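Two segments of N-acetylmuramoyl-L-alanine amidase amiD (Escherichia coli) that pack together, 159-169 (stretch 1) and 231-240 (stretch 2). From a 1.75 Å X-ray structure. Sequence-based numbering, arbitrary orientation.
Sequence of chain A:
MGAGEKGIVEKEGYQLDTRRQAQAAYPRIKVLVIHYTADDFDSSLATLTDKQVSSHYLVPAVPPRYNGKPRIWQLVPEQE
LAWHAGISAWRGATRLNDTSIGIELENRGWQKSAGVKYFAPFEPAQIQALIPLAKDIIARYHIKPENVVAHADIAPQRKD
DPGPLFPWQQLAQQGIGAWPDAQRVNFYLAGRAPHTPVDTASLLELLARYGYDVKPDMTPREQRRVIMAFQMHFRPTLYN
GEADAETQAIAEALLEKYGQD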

# COMPACT_ATOMS: atom_id res chain seq x y z
N LYS A 159 -3.00 11.25 -4.12
CA LYS A 159 -2.64 10.98 -2.71
C LYS A 159 -1.14 10.84 -2.50
O LYS A 159 -0.41 10.40 -3.39
CB LYS A 159 -3.34 9.71 -2.22
CG LYS A 159 -4.84 9.73 -2.30
CD LYS A 159 -5.47 10.67 -1.28
CE LYS A 159 -6.94 10.82 -1.56
NZ LYS A 159 -7.58 11.46 -0.33
N ASP A 160 -0.71 11.18 -1.29
CA ASP A 160 0.68 10.99 -0.84
C ASP A 160 0.83 9.92 0.24
O ASP A 160 1.96 9.48 0.54
CB ASP A 160 1.19 12.33 -0.26
CG ASP A 160 1.58 13.32 -1.34
OD1 ASP A 160 1.62 12.92 -2.51
OD2 ASP A 160 1.82 14.51 -1.03
N ASP A 161 -0.28 9.58 0.90
CA ASP A 161 -0.23 8.74 2.09
C ASP A 161 0.19 7.30 1.85
O ASP A 161 -0.11 6.75 0.76
CB ASP A 161 -1.52 8.89 2.94
CG ASP A 161 -2.77 8.36 2.24
OD1 ASP A 161 -3.39 7.43 2.82
OD2 ASP A 161 -3.11 8.85 1.13
N PRO A 162 0.92 6.68 2.82
CA PRO A 162 1.34 7.24 4.13
C PRO A 162 2.64 8.03 4.15
O PRO A 162 3.11 8.36 5.23
CB PRO A 162 1.52 5.98 4.99
CG PRO A 162 2.04 4.98 3.99
CD PRO A 162 1.37 5.29 2.68
N GLY A 163 3.23 8.31 2.98
CA GLY A 163 4.30 9.29 2.91
C GLY A 163 5.70 8.77 3.15
O GLY A 163 5.92 7.60 3.53
N PRO A 164 6.70 9.65 2.94
CA PRO A 164 8.11 9.26 2.92
C PRO A 164 8.70 8.94 4.31
O PRO A 164 9.82 8.41 4.40
CB PRO A 164 8.77 10.46 2.26
CG PRO A 164 7.93 11.63 2.79
CD PRO A 164 6.51 11.08 2.67
N LEU A 165 7.96 9.23 5.40
CA LEU A 165 8.43 8.90 6.76
C LEU A 165 7.88 7.53 7.22
O LEU A 165 8.28 7.00 8.27
CB LEU A 165 8.09 10.02 7.75
CG LEU A 165 8.90 11.33 7.55
CD1 LEU A 165 8.63 12.27 8.65
CD2 LEU A 165 10.41 11.09 7.49
N PHE A 166 7.01 6.95 6.42
CA PHE A 166 6.50 5.60 6.69
C PHE A 166 7.61 4.54 6.54
O PHE A 166 8.25 4.49 5.49
CB PHE A 166 5.27 5.21 5.83
CG PHE A 166 4.64 3.94 6.29
CD1 PHE A 166 4.87 2.74 5.62
CD2 PHE A 166 3.89 3.93 7.47
CE1 PHE A 166 4.31 1.53 6.13
CE2 PHE A 166 3.34 2.77 7.97
CZ PHE A 166 3.54 1.55 7.28
N PRO A 167 7.84 3.71 7.60
CA PRO A 167 9.01 2.81 7.61
C PRO A 167 8.85 1.48 6.84
O PRO A 167 8.79 0.41 7.45
CB PRO A 167 9.25 2.60 9.13
CG PRO A 167 7.86 2.69 9.74
CD PRO A 167 7.05 3.63 8.86
N TRP A 168 8.78 1.57 5.50
CA TRP A 168 8.59 0.39 4.63
C TRP A 168 9.68 -0.68 4.78
O TRP A 168 9.38 -1.88 4.86
CB TRP A 168 8.49 0.80 3.16
CG TRP A 168 7.19 1.50 2.82
CD1 TRP A 168 7.01 2.82 2.60
CD2 TRP A 168 5.88 0.89 2.74
NE1 TRP A 168 5.68 3.10 2.33
CE2 TRP A 168 4.96 1.93 2.39
CE3 TRP A 168 5.40 -0.42 2.89
CZ2 TRP A 168 3.59 1.70 2.20
CZ3 TRP A 168 4.02 -0.66 2.69
CH2 TRP A 168 3.13 0.42 2.35
N GLN A 169 10.95 -0.23 4.83
CA GLN A 169 12.09 -1.15 4.99
C GLN A 169 12.02 -1.92 6.33
O GLN A 169 12.23 -3.13 6.36
CB GLN A 169 13.44 -0.44 4.85
CG GLN A 169 14.53 -1.40 4.37
CD GLN A 169 15.92 -0.81 4.36
OE1 GLN A 169 16.11 0.41 4.33
NE2 GLN A 169 16.91 -1.69 4.37
N GLN A 231 9.19 6.86 -5.14
CA GLN A 231 10.33 7.26 -4.30
C GLN A 231 9.92 7.38 -2.84
O GLN A 231 10.69 6.98 -1.94
CB GLN A 231 10.95 8.57 -4.80
CG GLN A 231 11.64 8.42 -6.18
CD GLN A 231 11.99 9.75 -6.83
OE1 GLN A 231 11.30 10.75 -6.65
NE2 GLN A 231 13.05 9.76 -7.64
N MET A 232 8.75 7.95 -2.59
CA MET A 232 8.22 8.02 -1.21
C MET A 232 8.17 6.65 -0.54
O MET A 232 8.42 6.55 0.65
CB MET A 232 6.85 8.70 -1.12
CG MET A 232 6.87 10.19 -1.37
SD MET A 232 5.30 10.95 -0.97
CE MET A 232 4.26 10.45 -2.32
N HIS A 233 7.91 5.60 -1.33
CA HIS A 233 7.85 4.22 -0.83
C HIS A 233 9.27 3.58 -0.79
O HIS A 233 9.66 2.97 0.22
CB HIS A 233 6.86 3.44 -1.72
CG HIS A 233 6.51 2.06 -1.23
ND1 HIS A 233 5.30 1.45 -1.52
CD2 HIS A 233 7.23 1.15 -0.52
CE1 HIS A 233 5.29 0.23 -1.00
NE2 HIS A 233 6.45 0.02 -0.40
N PHE A 234 10.04 3.73 -1.87
CA PHE A 234 11.20 2.89 -2.10
C PHE A 234 12.53 3.64 -2.14
O PHE A 234 13.58 3.00 -2.13
CB PHE A 234 11.04 2.06 -3.39
CG PHE A 234 9.95 1.05 -3.34
CD1 PHE A 234 10.14 -0.16 -2.65
CD2 PHE A 234 8.73 1.27 -4.00
CE1 PHE A 234 9.16 -1.12 -2.60
CE2 PHE A 234 7.72 0.29 -3.94
CZ PHE A 234 7.95 -0.91 -3.25
N ARG A 235 12.50 4.99 -2.13
CA ARG A 235 13.74 5.79 -2.12
C ARG A 235 13.45 7.14 -1.45
O ARG A 235 13.50 8.19 -2.08
CB ARG A 235 14.31 5.98 -3.54
CG ARG A 235 15.85 6.16 -3.60
CD ARG A 235 16.33 7.57 -3.21
NE ARG A 235 15.74 8.58 -4.09
CZ ARG A 235 16.28 9.00 -5.24
NH1 ARG A 235 15.65 9.91 -5.96
NH2 ARG A 235 17.45 8.54 -5.65
N PRO A 236 13.06 7.08 -0.18
CA PRO A 236 12.54 8.26 0.51
C PRO A 236 13.53 9.34 0.85
O PRO A 236 13.12 10.41 1.28
CB PRO A 236 11.92 7.68 1.77
CG PRO A 236 12.60 6.39 1.98
CD PRO A 236 12.99 5.87 0.66
N THR A 237 14.82 9.09 0.66
CA THR A 237 15.81 10.16 0.82
C THR A 237 15.65 11.32 -0.18
O THR A 237 16.01 12.47 0.14
CB THR A 237 17.26 9.62 0.76
OG1 THR A 237 17.50 8.99 -0.52
CG2 THR A 237 17.48 8.62 1.90
N LEU A 238 15.13 11.03 -1.37
CA LEU A 238 14.79 12.08 -2.32
C LEU A 238 13.63 11.63 -3.18
O LEU A 238 13.75 10.64 -3.91
CB LEU A 238 15.98 12.48 -3.20
CG LEU A 238 15.73 13.61 -4.23
CD1 LEU A 238 15.51 14.95 -3.54
CD2 LEU A 238 16.89 13.72 -5.19
N TYR A 239 12.53 12.37 -3.07
CA TYR A 239 11.24 12.04 -3.69
C TYR A 239 10.73 13.24 -4.48
O TYR A 239 9.55 13.57 -4.45
CB TYR A 239 10.21 11.56 -2.63
CG TYR A 239 10.06 12.43 -1.39
CD1 TYR A 239 9.13 13.48 -1.36
CD2 TYR A 239 10.85 12.21 -0.24
CE1 TYR A 239 8.99 14.29 -0.20
CE2 TYR A 239 10.71 13.02 0.93
CZ TYR A 239 9.77 14.04 0.93
OH TYR A 239 9.65 14.83 2.05
N ASN A 240 11.65 13.91 -5.18
CA ASN A 240 11.31 15.05 -6.03
C ASN A 240 10.70 14.70 -7.38
O ASN A 240 10.26 15.58 -8.11
CB ASN A 240 12.52 16.01 -6.20
CG ASN A 240 13.63 15.41 -7.03
OD1 ASN A 240 13.62 14.21 -7.37
ND2 ASN A 240 14.60 16.26 -7.42
O HOH W 1 9.32 5.37 3.23

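Stretch 2 enters this contact as the last turn of a helix, and its first residue, Gln231, stays out of it; the end of its side chain leads away from stretch 1. Met232 does the most work. Its CA lies 4.3 Å from the CA of Pro164, close enough for backbone and side chain to be used together. The unbranched side chain (m, t, m) runs past the Pro164 ring, with SD 3.8 Å from Pro164 CD, and turns at chi3 to end with CE 3.6 Å from Asp160 OD1. Gly163, whose backbone angles by themselves call for glycine, leads into the proline. The carbonyl of Met232 serves too: its O receives a nearly straight CA-H...O contact from Pro164 CA at 3.5 Å. No direct hydrogen bond joins the stretches, but water 1 lies within hydrogen-bonding reach of both Met232 O (3.0 Å) and Phe166 O (2.7 Å), linking the two backbones.

The CA-to-CB bond of His233 points sideways to stretch 1, yet its t rotamer brings the ring to Trp168, whose own CB points toward stretch 2. The imidazole stacks face to face on the five-membered ring of the indole, centroids 3.7 Å apart and planes at 18°, with His233 NE2 3.3 Å from Trp168 CD2. Two flat rings suit this buried spot because they can pack so closely.

Phe234 and Arg235 make no contact as the helix ends, but Arg235 NE and NH1 both bond Leu238 O at 2.9 Å, tying the side chain across the turn that follows. That turn carries Pro236, whose CB sits 3.4 Å from Pro164 O and 4.2 Å from Pro164 CB. Finally Tyr239, chi1 p, lays a ring face against Pro164: Pro164 CB stands 3.9 Å from the centroid of the Tyr239 ring, a CH-pi contact. The rule is economical: one compact proline, packed by Met232, Pro236 and Tyr239, anchors the contact beside an aromatic stack.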